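Local coordinates for protein alcohol dehydrogenase, zinc-containing (Streptococcus pneumoniae serotype 2, PDB 5YLN) that probably catalyses the NAD+-dependent oxidation of alcohols with the help of bound zinc, at residues A[26-30]-A[72-77]; A[32-38]-A[67-73]; A[39-45]-A[122-126]; A[91-95]-A[131-136]. Numbering follows the deposited sequence.

Contact 1 of 4, residues A[26-30]-A[72-77]; sequences IRKPT and EVGEGV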
loop_
_atom_site.group_PDB
_atom_site.type_symbol
_atom_site.label_atom_id
_atom_site.label_comp_id
_atom_site.label_asym_id
_atom_site.label_seq_id
_atom_site.Cartn_x
_atom_site.Cartn_y
_atom_site.Cartn_z
ATOM N N ILE A 26 1.493 24.898 -33.404
ATOM C CA ILE A 26 2.698 24.238 -32.918
ATOM C C ILE A 26 3.504 25.232 -32.091
ATOM O O ILE A 26 3.907 26.294 -32.580
ATOM C CB ILE A 26 3.530 23.685 -34.085
ATOM C CG1 ILE A 26 2.770 22.583 -34.828
ATOM C CG2 ILE A 26 4.881 23.126 -33.561
ATOM C CD1 ILE A 26 2.601 21.299 -33.998
ATOM N N ARG A 27 3.753 24.889 -30.832
ATOM C CA ARG A 27 4.556 25.743 -29.969
ATOM C C ARG A 27 5.952 25.211 -29.727
ATOM O O ARG A 27 6.841 26.001 -29.406
ATOM C CB ARG A 27 3.880 25.943 -28.609
ATOM C CG ARG A 27 2.576 26.712 -28.667
ATOM C CD ARG A 27 2.172 27.225 -27.273
ATOM N NE ARG A 27 2.291 28.683 -27.168
ATOM C CZ ARG A 27 3.223 29.318 -26.460
ATOM N NH1 ARG A 27 4.125 28.631 -25.766
ATOM N NH2 ARG A 27 3.250 30.646 -26.435
ATOM N N LYS A 28 6.160 23.905 -29.866
ATOM C CA LYS A 28 7.432 23.244 -29.625
ATOM C C LYS A 28 7.673 22.195 -30.705
ATOM O O LYS A 28 6.712 21.670 -31.289
ATOM C CB LYS A 28 7.454 22.586 -28.235
ATOM C CG LYS A 28 7.173 23.568 -27.099
ATOM C CD LYS A 28 7.230 22.883 -25.757
ATOM C CE LYS A 28 6.679 23.775 -24.678
ATOM N NZ LYS A 28 6.539 23.026 -23.397
ATOM N N PRO A 29 8.941 21.877 -30.999
ATOM C CA PRO A 29 9.230 20.910 -32.080
ATOM C C PRO A 29 8.717 19.504 -31.808
ATOM O O PRO A 29 8.564 18.726 -32.756
ATOM C CB PRO A 29 10.764 20.921 -32.171
ATOM C CG PRO A 29 11.191 22.149 -31.427
ATOM C CD PRO A 29 10.171 22.379 -30.367
ATOM N N THR A 30 8.480 19.150 -30.554
ATOM C CA THR A 30 7.900 17.859 -30.192
ATOM C C THR A 30 6.361 17.905 -30.222
ATOM O O THR A 30 5.705 16.897 -29.934
ATOM C CB THR A 30 8.354 17.422 -28.789
ATOM O OG1 THR A 30 8.186 18.523 -27.886
ATOM C CG2 THR A 30 9.813 16.987 -28.786
ATOM N N GLU A 72 -0.838 18.297 -38.152
ATOM C CA GLU A 72 0.468 18.922 -38.262
ATOM C C GLU A 72 1.337 18.380 -37.141
ATOM O O GLU A 72 0.840 18.053 -36.058
ATOM C CB GLU A 72 0.360 20.457 -38.189
ATOM C CG GLU A 72 1.698 21.190 -38.320
ATOM C CD GLU A 72 1.556 22.706 -38.285
ATOM O OE1 GLU A 72 0.484 23.181 -37.863
ATOM O OE2 GLU A 72 2.510 23.420 -38.681
ATOM N N VAL A 73 2.637 18.263 -37.422
ATOM C CA VAL A 73 3.616 17.838 -36.436
ATOM C C VAL A 73 4.765 18.832 -36.476
ATOM O O VAL A 73 4.986 19.514 -37.479
ATOM C CB VAL A 73 4.139 16.396 -36.675
ATOM C CG1 VAL A 73 3.026 15.346 -36.463
ATOM C CG2 VAL A 73 4.770 16.264 -38.084
ATOM N N GLY A 74 5.505 18.897 -35.367
ATOM C CA GLY A 74 6.707 19.700 -35.306
ATOM C C GLY A 74 7.896 18.982 -35.913
ATOM O O GLY A 74 7.822 17.797 -36.242
ATOM N N GLU A 75 8.992 19.735 -36.061
ATOM C CA GLU A 75 10.226 19.204 -36.646
ATOM C C GLU A 75 10.775 18.013 -35.879
ATOM O O GLU A 75 11.446 17.171 -36.481
ATOM C CB GLU A 75 11.295 20.298 -36.732
ATOM C CG GLU A 75 10.837 21.564 -37.441
ATOM C CD GLU A 75 11.993 22.478 -37.838
ATOM O OE1 GLU A 75 11.913 23.074 -38.931
ATOM O OE2 GLU A 75 12.975 22.599 -37.068
ATOM N N GLY A 76 10.496 17.911 -34.580
ATOM C CA GLY A 76 11.019 16.844 -33.753
ATOM C C GLY A 76 10.122 15.637 -33.608
ATOM O O GLY A 76 10.413 14.782 -32.766
ATOM N N VAL A 77 9.048 15.531 -34.386
ATOM C CA VAL A 77 8.132 14.397 -34.293
ATOM C C VAL A 77 8.485 13.416 -35.395
ATOM O O VAL A 77 8.505 13.782 -36.573
ATOM C CB VAL A 77 6.664 14.834 -34.412
ATOM C CG1 VAL A 77 5.755 13.594 -34.446
ATOM C CG2 VAL A 77 6.295 15.758 -33.264
#
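Ile26 lays its side chain across the backbone of the 72-77 segment and the side chain of Glu72: Ile26 CG1 lies 3.7 Å from Glu72 CD, and Ile26 CD1 lies 4.0 Å from Gly74 N and 4.1 Å from Val73 C. With its CA-to-CB bond pointing toward the other segment, Ile26 covers the place where the chain leaves strand 66-72. The second point of attachment is a backbone hydrogen bond, from Gly76 N to Pro29 O at 2.8 Å, with an N-H...O angle of 139°. Gly76 sits inside a type I beta turn running from Gly74 to Val77, which is closed by its own bond from Val77 N to Gly74 O at 3.2 Å. Pro29 O also receives a CA-H...O contact from Gly74 CA at 3.3 Å. An ideal CB on Gly74 would fall 2.3 Å from Pro29 O, a clash, so this close approach depends on the missing side chain. At the far end of the turn, Val77 CG2 packs 3.6 Å from Thr30 O. The contact thus joins two surface loops of the GroES-like domain, one preceding strand 33-39 and the other following strand 66-72. Nearby, Lys28 turns its end away to a salt bridge with Glu111. With one hydrogen bond, no charge pair and 314 Å² buried between the segments, the loops meet mainly through van der Waals packing.

Contact 2 of 4, residues A[32-38]-A[67-73]; sequences AIVRIVK and IGIVEEV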
loop_
_atom_site.group_PDB
_atom_site.type_symbol
_atom_site.label_atom_id
_atom_site.label_comp_id
_atom_site.label_asym_id
_atom_site.label_seq_id
_atom_site.Cartn_x
_atom_site.Cartn_y
_atom_site.Cartn_z
ATOM N N ALA A 32 2.691 18.005 -31.778
ATOM C CA ALA A 32 1.654 17.966 -32.845
ATOM C C ALA A 32 0.286 18.713 -32.606
ATOM O O ALA A 32 -0.109 19.027 -31.472
ATOM C CB ALA A 32 1.353 16.519 -33.189
ATOM N N ILE A 33 -0.431 18.972 -33.707
ATOM C CA ILE A 33 -1.816 19.445 -33.685
ATOM C C ILE A 33 -2.703 18.328 -34.215
ATOM O O ILE A 33 -2.480 17.814 -35.321
ATOM C CB ILE A 33 -2.022 20.721 -34.523
ATOM C CG1 ILE A 33 -1.174 21.898 -34.015
ATOM C CG2 ILE A 33 -3.519 21.088 -34.595
ATOM C CD1 ILE A 33 -1.269 22.174 -32.514
ATOM N N VAL A 34 -3.720 17.969 -33.439
ATOM C CA VAL A 34 -4.631 16.878 -33.761
ATOM C C VAL A 34 -6.031 17.441 -33.961
ATOM O O VAL A 34 -6.485 18.295 -33.190
ATOM C CB VAL A 34 -4.609 15.798 -32.654
ATOM C CG1 VAL A 34 -5.596 14.691 -32.954
ATOM C CG2 VAL A 34 -3.203 15.224 -32.508
ATOM N N ARG A 35 -6.707 16.973 -35.007
ATOM C CA ARG A 35 -8.121 17.268 -35.212
ATOM C C ARG A 35 -8.953 16.221 -34.481
ATOM O O ARG A 35 -8.874 15.028 -34.806
ATOM C CB ARG A 35 -8.474 17.279 -36.698
ATOM C CG ARG A 35 -9.982 17.295 -36.935
ATOM C CD ARG A 35 -10.362 17.691 -38.369
ATOM N NE ARG A 35 -9.725 16.853 -39.385
ATOM C CZ ARG A 35 -10.143 15.636 -39.723
ATOM N NH1 ARG A 35 -11.187 15.090 -39.107
ATOM N NH2 ARG A 35 -9.511 14.952 -40.675
ATOM N N ILE A 36 -9.740 16.657 -33.492
ATOM C CA ILE A 36 -10.538 15.709 -32.720
ATOM C C ILE A 36 -11.632 15.129 -33.608
ATOM O O ILE A 36 -12.361 15.863 -34.288
ATOM C CB ILE A 36 -11.139 16.369 -31.467
ATOM C CG1 ILE A 36 -10.058 16.896 -30.519
ATOM C CG2 ILE A 36 -12.028 15.389 -30.731
ATOM C CD1 ILE A 36 -9.106 15.842 -30.016
ATOM N N VAL A 37 -11.735 13.803 -33.616
ATOM C CA VAL A 37 -12.827 13.091 -34.283
ATOM C C VAL A 37 -13.944 12.755 -33.301
ATOM O O VAL A 37 -15.111 13.019 -33.578
ATOM C CB VAL A 37 -12.293 11.820 -34.984
ATOM C CG1 VAL A 37 -13.434 10.934 -35.459
ATOM C CG2 VAL A 37 -11.383 12.194 -36.151
ATOM N N LYS A 38 -13.598 12.179 -32.143
ATOM C CA LYS A 38 -14.576 11.791 -31.137
ATOM C C LYS A 38 -13.986 11.972 -29.748
ATOM O O LYS A 38 -12.788 11.798 -29.542
ATOM C CB LYS A 38 -15.035 10.340 -31.310
ATOM C CG LYS A 38 -16.115 10.150 -32.352
ATOM C CD LYS A 38 -16.302 8.673 -32.682
ATOM C CE LYS A 38 -17.212 8.534 -33.904
ATOM N NZ LYS A 38 -17.650 7.144 -34.124
ATOM N N ILE A 67 -10.026 10.475 -29.630
ATOM C CA ILE A 67 -9.303 10.042 -30.819
ATOM C C ILE A 67 -9.412 11.157 -31.853
ATOM O O ILE A 67 -10.348 11.974 -31.839
ATOM C CB ILE A 67 -9.851 8.726 -31.419
ATOM C CG1 ILE A 67 -11.348 8.873 -31.739
ATOM C CG2 ILE A 67 -9.598 7.543 -30.510
ATOM C CD1 ILE A 67 -11.903 7.805 -32.680
ATOM N N GLY A 68 -8.458 11.171 -32.772
ATOM C CA GLY A 68 -8.486 12.146 -33.839
ATOM C C GLY A 68 -7.525 11.820 -34.962
ATOM O O GLY A 68 -7.054 10.689 -35.096
ATOM N N ILE A 69 -7.248 12.840 -35.769
ATOM C CA ILE A 69 -6.426 12.730 -36.969
ATOM C C ILE A 69 -5.359 13.812 -36.921
ATOM O O ILE A 69 -5.683 14.992 -36.736
ATOM C CB ILE A 69 -7.289 12.842 -38.244
ATOM C CG1 ILE A 69 -8.177 11.595 -38.368
ATOM C CG2 ILE A 69 -6.419 13.062 -39.490
ATOM C CD1 ILE A 69 -9.168 11.661 -39.481
ATOM N N VAL A 70 -4.086 13.402 -37.045
ATOM C CA VAL A 70 -2.979 14.351 -37.028
ATOM C C VAL A 70 -3.132 15.332 -38.181
ATOM O O VAL A 70 -3.340 14.932 -39.335
ATOM C CB VAL A 70 -1.634 13.611 -37.098
ATOM C CG1 VAL A 70 -0.502 14.594 -37.202
ATOM C CG2 VAL A 70 -1.446 12.705 -35.873
ATOM N N GLU A 71 -3.065 16.629 -37.863
ATOM C CA GLU A 71 -3.097 17.704 -38.849
ATOM C C GLU A 71 -1.719 18.272 -39.149
ATOM O O GLU A 71 -1.454 18.676 -40.285
ATOM C CB GLU A 71 -3.999 18.852 -38.357
ATOM C CG GLU A 71 -5.485 18.543 -38.358
ATOM C CD GLU A 71 -6.159 18.904 -39.685
ATOM O OE1 GLU A 71 -5.701 19.868 -40.340
ATOM O OE2 GLU A 71 -7.144 18.225 -40.060
ATOM N N GLU A 72 -0.838 18.297 -38.152
ATOM C CA GLU A 72 0.468 18.922 -38.262
ATOM C C GLU A 72 1.337 18.380 -37.141
ATOM O O GLU A 72 0.840 18.053 -36.058
ATOM C CB GLU A 72 0.360 20.457 -38.189
ATOM C CG GLU A 72 1.698 21.190 -38.320
ATOM C CD GLU A 72 1.556 22.706 -38.285
ATOM O OE1 GLU A 72 0.484 23.181 -37.863
ATOM O OE2 GLU A 72 2.510 23.420 -38.681
ATOM N N VAL A 73 2.637 18.263 -37.422
ATOM C CA VAL A 73 3.616 17.838 -36.436
ATOM C C VAL A 73 4.765 18.832 -36.476
ATOM O O VAL A 73 4.986 19.514 -37.479
ATOM C CB VAL A 73 4.139 16.396 -36.675
ATOM C CG1 VAL A 73 3.026 15.346 -36.463
ATOM C CG2 VAL A 73 4.770 16.264 -38.084
#
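Gly68 makes the hollow here, and the backbone of strand 33-38 at Arg35 and the side chain of Val34 settle into it: Arg35 O comes within 3.1 Å of Gly68 CA, and Val34 CG1 lies 4.0 Å from the same atom. An ideal CB on Gly68 would be only 2.2 Å from Arg35 O and 2.8 Å from Val34 CG1, a clash with both. The strands run antiparallel at 150°, with axes 4.3 Å apart, as neighbours in the sheet of the GroES-like domain. Two classic beta bulges shift the register: Val37 N (2.9 Å) and Lys38 N (3.3 Å) both reach Ile67 O, while Glu71 N (2.9 Å) and, weakly, Glu72 N (3.3 Å) share Ile33 O. Each bulge adds a side chain turned toward the partner strand. Val37 thereby brings CG2 to 3.9 Å from Ile69 CG1, and Glu71 places OE2 3.0 Å from Arg35 NE in a salt bridge. The Arg35 guanidinium has Ile69 CB over one face and Glu71 OE2 near its plane. Beyond the second bulge, Ala32 CB packs 3.9 Å from Val73 CG1.

Contact 3 of 4, residues A[39-45]-A[122-126]; sequences TTICGTD and GMQAE. With ZN (zinc ion), chain E.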
loop_
_atom_site.group_PDB
_atom_site.type_symbol
_atom_site.label_atom_id
_atom_site.label_comp_id
_atom_site.label_asym_id
_atom_site.label_seq_id
_atom_site.Cartn_x
_atom_site.Cartn_y
_atom_site.Cartn_z
ATOM N N THR A 39 -14.836 12.338 -28.797
ATOM C CA THR A 39 -14.390 12.583 -27.436
ATOM C C THR A 39 -15.485 12.102 -26.490
ATOM O O THR A 39 -16.498 11.535 -26.917
ATOM C CB THR A 39 -14.044 14.070 -27.235
ATOM O OG1 THR A 39 -13.360 14.245 -25.994
ATOM C CG2 THR A 39 -15.321 14.975 -27.248
ATOM N N THR A 40 -15.267 12.312 -25.192
ATOM C CA THR A 40 -16.239 11.964 -24.157
ATOM C C THR A 40 -16.077 12.924 -22.959
ATOM O O THR A 40 -15.269 13.856 -22.982
ATOM C CB THR A 40 -16.070 10.478 -23.777
ATOM O OG1 THR A 40 -17.089 10.056 -22.860
ATOM C CG2 THR A 40 -14.730 10.232 -23.144
ATOM N N ILE A 41 -16.863 12.688 -21.910
ATOM C CA ILE A 41 -16.807 13.435 -20.657
ATOM C C ILE A 41 -16.398 12.476 -19.544
ATOM O O ILE A 41 -16.853 11.326 -19.497
ATOM C CB ILE A 41 -18.165 14.085 -20.303
ATOM C CG1 ILE A 41 -18.810 14.773 -21.512
ATOM C CG2 ILE A 41 -18.003 15.086 -19.174
ATOM C CD1 ILE A 41 -20.269 15.072 -21.295
ATOM N N CYS A 42 -15.561 12.959 -18.640
ATOM C CA CYS A 42 -15.141 12.242 -17.450
ATOM C C CYS A 42 -15.801 12.865 -16.227
ATOM O O CYS A 42 -16.145 14.050 -16.230
ATOM C CB CYS A 42 -13.619 12.298 -17.312
ATOM S SG CYS A 42 -13.014 11.582 -15.786
ATOM N N GLY A 43 -15.996 12.067 -15.178
ATOM C CA GLY A 43 -16.515 12.629 -13.942
ATOM C C GLY A 43 -15.710 13.824 -13.451
ATOM O O GLY A 43 -16.277 14.787 -12.928
ATOM N N THR A 44 -14.380 13.786 -13.631
ATOM C CA THR A 44 -13.524 14.901 -13.223
ATOM C C THR A 44 -13.925 16.203 -13.915
ATOM O O THR A 44 -13.786 17.278 -13.330
ATOM C CB THR A 44 -12.047 14.564 -13.507
ATOM O OG1 THR A 44 -11.621 13.441 -12.717
ATOM C CG2 THR A 44 -11.145 15.748 -13.208
ATOM N N ASP A 45 -14.430 16.128 -15.155
ATOM C CA ASP A 45 -14.883 17.337 -15.839
ATOM C C ASP A 45 -16.055 17.968 -15.099
ATOM O O ASP A 45 -16.131 19.199 -14.964
ATOM C CB ASP A 45 -15.273 17.014 -17.288
ATOM C CG ASP A 45 -14.099 16.472 -18.124
ATOM O OD1 ASP A 45 -12.930 16.855 -17.874
ATOM O OD2 ASP A 45 -14.350 15.656 -19.038
ATOM N N GLY A 122 -7.851 21.168 -23.265
ATOM C CA GLY A 122 -8.173 19.769 -23.447
ATOM C C GLY A 122 -8.897 19.458 -24.753
ATOM O O GLY A 122 -8.799 20.185 -25.746
ATOM N N MET A 123 -9.646 18.357 -24.750
ATOM C CA MET A 123 -10.039 17.679 -25.987
ATOM C C MET A 123 -11.465 17.952 -26.420
ATOM O O MET A 123 -11.844 17.522 -27.514
ATOM C CB MET A 123 -9.796 16.169 -25.874
ATOM C CG MET A 123 -8.431 15.810 -25.293
ATOM S SD MET A 123 -7.979 14.123 -25.739
ATOM C CE MET A 123 -6.546 13.882 -24.711
ATOM N N GLN A 124 -12.247 18.695 -25.630
ATOM C CA GLN A 124 -13.616 19.050 -26.018
ATOM C C GLN A 124 -13.593 20.317 -26.871
ATOM O O GLN A 124 -14.018 21.404 -26.457
ATOM C CB GLN A 124 -14.501 19.213 -24.790
ATOM C CG GLN A 124 -14.853 17.860 -24.220
ATOM C CD GLN A 124 -15.291 17.896 -22.780
ATOM O OE1 GLN A 124 -15.629 18.941 -22.267
ATOM N NE2 GLN A 124 -15.283 16.742 -22.120
ATOM N N ALA A 125 -13.062 20.135 -28.084
ATOM C CA ALA A 125 -12.839 21.188 -29.064
ATOM C C ALA A 125 -12.571 20.523 -30.405
ATOM O O ALA A 125 -12.444 19.298 -30.495
ATOM C CB ALA A 125 -11.663 22.081 -28.669
ATOM N N GLU A 126 -12.426 21.359 -31.441
ATOM C CA GLU A 126 -12.196 20.837 -32.786
ATOM C C GLU A 126 -10.765 20.347 -32.974
ATOM O O GLU A 126 -10.538 19.316 -33.619
ATOM C CB GLU A 126 -12.495 21.899 -33.839
ATOM C CG GLU A 126 -13.956 22.260 -34.006
ATOM C CD GLU A 126 -14.150 23.370 -35.051
ATOM O OE1 GLU A 126 -13.818 23.128 -36.229
ATOM O OE2 GLU A 126 -14.598 24.482 -34.684
HETATM ZN ZN ZN E . -10.606 11.427 -16.537
#
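The zinc site containing Cys42 and His64, consistent with the catalytic zinc of this enzyme family, borders this buried contact. Cys42 SG binds the ion at 2.5 Å and His64 is a further ligand. Gln124 reaches in from the 122-126 loop, and its NE2 donates to Thr40 O at 3.0 Å with an angle of 150°; a second bond from Gln124 NE2, to Asp45 OD2 at 3.4 Å and 130°, is weak. Asp45 OD2 is better held by Cys42 N, at 3.0 Å and 176°. Cys42 and Asp45 form a capping box at the start of helix 43-50, and Cys42 SG, at the N-cap, accepts from Thr44 N at 3.4 Å, so the metal-binding cysteine is also the helix N-cap. Gln124 is the centre of an inverse gamma turn, and its OE1 is hydrogen-bonded to Tyr333 OH. Along its shaft, Gln124 CG packs 4.2 Å from Thr39 CG2. Thr39 OG1 lies 4.1 Å from Met123 CB, and its hydrogen bond is to Glu65 O.

Contact 4 of 4, residues A[91-95]-A[131-136]; sequences VCACG and PHADNT. With ZN (zinc ion), chain F.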
loop_
_atom_site.group_PDB
_atom_site.type_symbol
_atom_site.label_atom_id
_atom_site.label_comp_id
_atom_site.label_asym_id
_atom_site.label_seq_id
_atom_site.Cartn_x
_atom_site.Cartn_y
_atom_site.Cartn_z
ATOM N N VAL A 91 -2.699 11.482 -20.541
ATOM C CA VAL A 91 -1.462 11.845 -19.862
ATOM C C VAL A 91 -0.386 12.128 -20.902
ATOM O O VAL A 91 -0.182 11.322 -21.815
ATOM C CB VAL A 91 -1.015 10.716 -18.912
ATOM C CG1 VAL A 91 0.451 10.875 -18.545
ATOM C CG2 VAL A 91 -1.905 10.690 -17.659
ATOM N N CYS A 92 0.309 13.263 -20.758
ATOM C CA CYS A 92 1.450 13.586 -21.610
ATOM C C CYS A 92 2.742 13.107 -20.964
ATOM O O CYS A 92 2.940 13.281 -19.757
ATOM C CB CYS A 92 1.550 15.092 -21.846
ATOM S SG CYS A 92 0.039 15.857 -22.448
ATOM N N ALA A 93 3.646 12.571 -21.787
ATOM C CA ALA A 93 4.906 11.996 -21.322
ATOM C C ALA A 93 6.048 12.514 -22.191
ATOM O O ALA A 93 6.033 12.327 -23.407
ATOM C CB ALA A 93 4.846 10.462 -21.363
ATOM N N CYS A 94 7.049 13.146 -21.571
ATOM C CA CYS A 94 8.198 13.614 -22.338
ATOM C C CYS A 94 9.138 12.466 -22.717
ATOM O O CYS A 94 9.884 12.598 -23.693
ATOM C CB CYS A 94 8.960 14.691 -21.554
ATOM S SG CYS A 94 10.062 14.037 -20.191
ATOM N N GLY A 95 9.098 11.349 -21.977
ATOM C CA GLY A 95 9.875 10.157 -22.253
ATOM C C GLY A 95 11.314 10.188 -21.775
ATOM O O GLY A 95 12.031 9.202 -21.972
ATOM N N PRO A 131 1.303 18.053 -26.625
ATOM C CA PRO A 131 2.743 18.035 -26.313
ATOM C C PRO A 131 3.286 16.614 -26.363
ATOM O O PRO A 131 2.555 15.651 -26.135
ATOM C CB PRO A 131 2.820 18.598 -24.887
ATOM C CG PRO A 131 1.410 19.077 -24.545
ATOM C CD PRO A 131 0.482 18.279 -25.425
ATOM N N HIS A 132 4.577 16.497 -26.695
ATOM C CA HIS A 132 5.290 15.213 -26.735
ATOM C C HIS A 132 4.524 14.161 -27.526
ATOM O O HIS A 132 4.223 13.072 -27.027
ATOM C CB HIS A 132 5.573 14.711 -25.327
ATOM C CG HIS A 132 6.345 15.681 -24.496
ATOM N ND1 HIS A 132 7.584 16.157 -24.868
ATOM C CD2 HIS A 132 6.046 16.284 -23.319
ATOM C CE1 HIS A 132 8.016 17.011 -23.956
ATOM N NE2 HIS A 132 7.104 17.100 -23.003
ATOM N N ALA A 133 4.213 14.499 -28.781
ATOM C CA ALA A 133 3.309 13.676 -29.581
ATOM C C ALA A 133 3.825 12.253 -29.736
ATOM O O ALA A 133 3.038 11.300 -29.733
ATOM C CB ALA A 133 3.094 14.311 -30.954
ATOM N N ASP A 134 5.144 12.084 -29.893
ATOM C CA ASP A 134 5.689 10.741 -30.079
ATOM C C ASP A 134 5.392 9.839 -28.886
ATOM O O ASP A 134 5.297 8.615 -29.044
ATOM C CB ASP A 134 7.195 10.815 -30.334
ATOM C CG ASP A 134 7.532 10.986 -31.803
ATOM O OD1 ASP A 134 6.762 10.489 -32.637
ATOM O OD2 ASP A 134 8.563 11.613 -32.129
ATOM N N ASN A 135 5.237 10.413 -27.688
ATOM C CA ASN A 135 4.979 9.614 -26.498
ATOM C C ASN A 135 3.559 9.749 -25.965
ATOM O O ASN A 135 3.215 9.090 -24.982
ATOM C CB ASN A 135 5.983 9.967 -25.395
ATOM C CG ASN A 135 7.412 9.815 -25.847
ATOM O OD1 ASN A 135 7.911 8.702 -25.982
ATOM N ND2 ASN A 135 8.079 10.925 -26.088
ATOM N N THR A 136 2.722 10.571 -26.590
ATOM C CA THR A 136 1.358 10.780 -26.129
ATOM C C THR A 136 0.318 10.204 -27.077
ATOM O O THR A 136 -0.800 9.908 -26.642
ATOM C CB THR A 136 1.123 12.288 -25.912
ATOM O OG1 THR A 136 2.123 12.765 -24.998
ATOM C CG2 THR A 136 -0.286 12.616 -25.340
HETATM ZN ZN ZN F . 8.788 13.043 -18.497
#
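Metal binding comes first: Cys94 SG holds the zinc ion at 2.3 Å, sharing it with Cys97, Cys100 and Cys108 in a four-cysteine site that matches the structural zinc of this enzyme family. Aromatic contact is the second kind. The His132 ring lies against Cys94, whose CA is 3.5 Å from the ring centroid and 7° off the ring normal, a CH-pi contact over the face. Cys94 SG sits obliquely at 5.4 Å from that centroid. His132 NE2 is hydrogen-bonded to Asp110 O, outside both segments. Apolar and backbone packing is the third. Cys92 SG touches Pro131 CD at 3.9 Å, Ala93 O lies 3.1 Å from both His132 CB and Asn135 CB, and Thr136 CG2 reaches Val91 O at 3.8 Å. Polar bonding across the segments is absent: Asn135 ND2 and Cys94 O are 3.4 Å apart, but the angle is poor. Helix 133-136 is closed internally instead, with Asn135 N bonded at 2.9 Å to O of the N-cap residue His132. The 131-136 segment therefore packs against the zinc-binding loop by van der Waals and CH-pi contact, Cys94 being bonded to the zinc through SG while its CA lies over the ring.

How the contacts relate
Contact 2 forms the central strand pair, and the other contacts border it. Contact 1, which shares Glu72 and Val73 with it, closes the loop in which contact 2 is nested. Segment 39-45 of contact 3 continues from the end of strand 33-39 to Cys42, a zinc ligand, and Ile36 N lies 2.8 Å from Glu126 O, a probable hydrogen bond. Contact 4 joins contact 1 through a probable hydrogen bond between Thr30 O and Ala133 N at 3.1 Å, and meets contact 2 where Ala32 CB lies 3.6 Å from Ala133 CB. Contacts 3 and 4 do not touch, and each holds one ligand of a different zinc; the two ions are 19.6 Å apart, ZN to ZN.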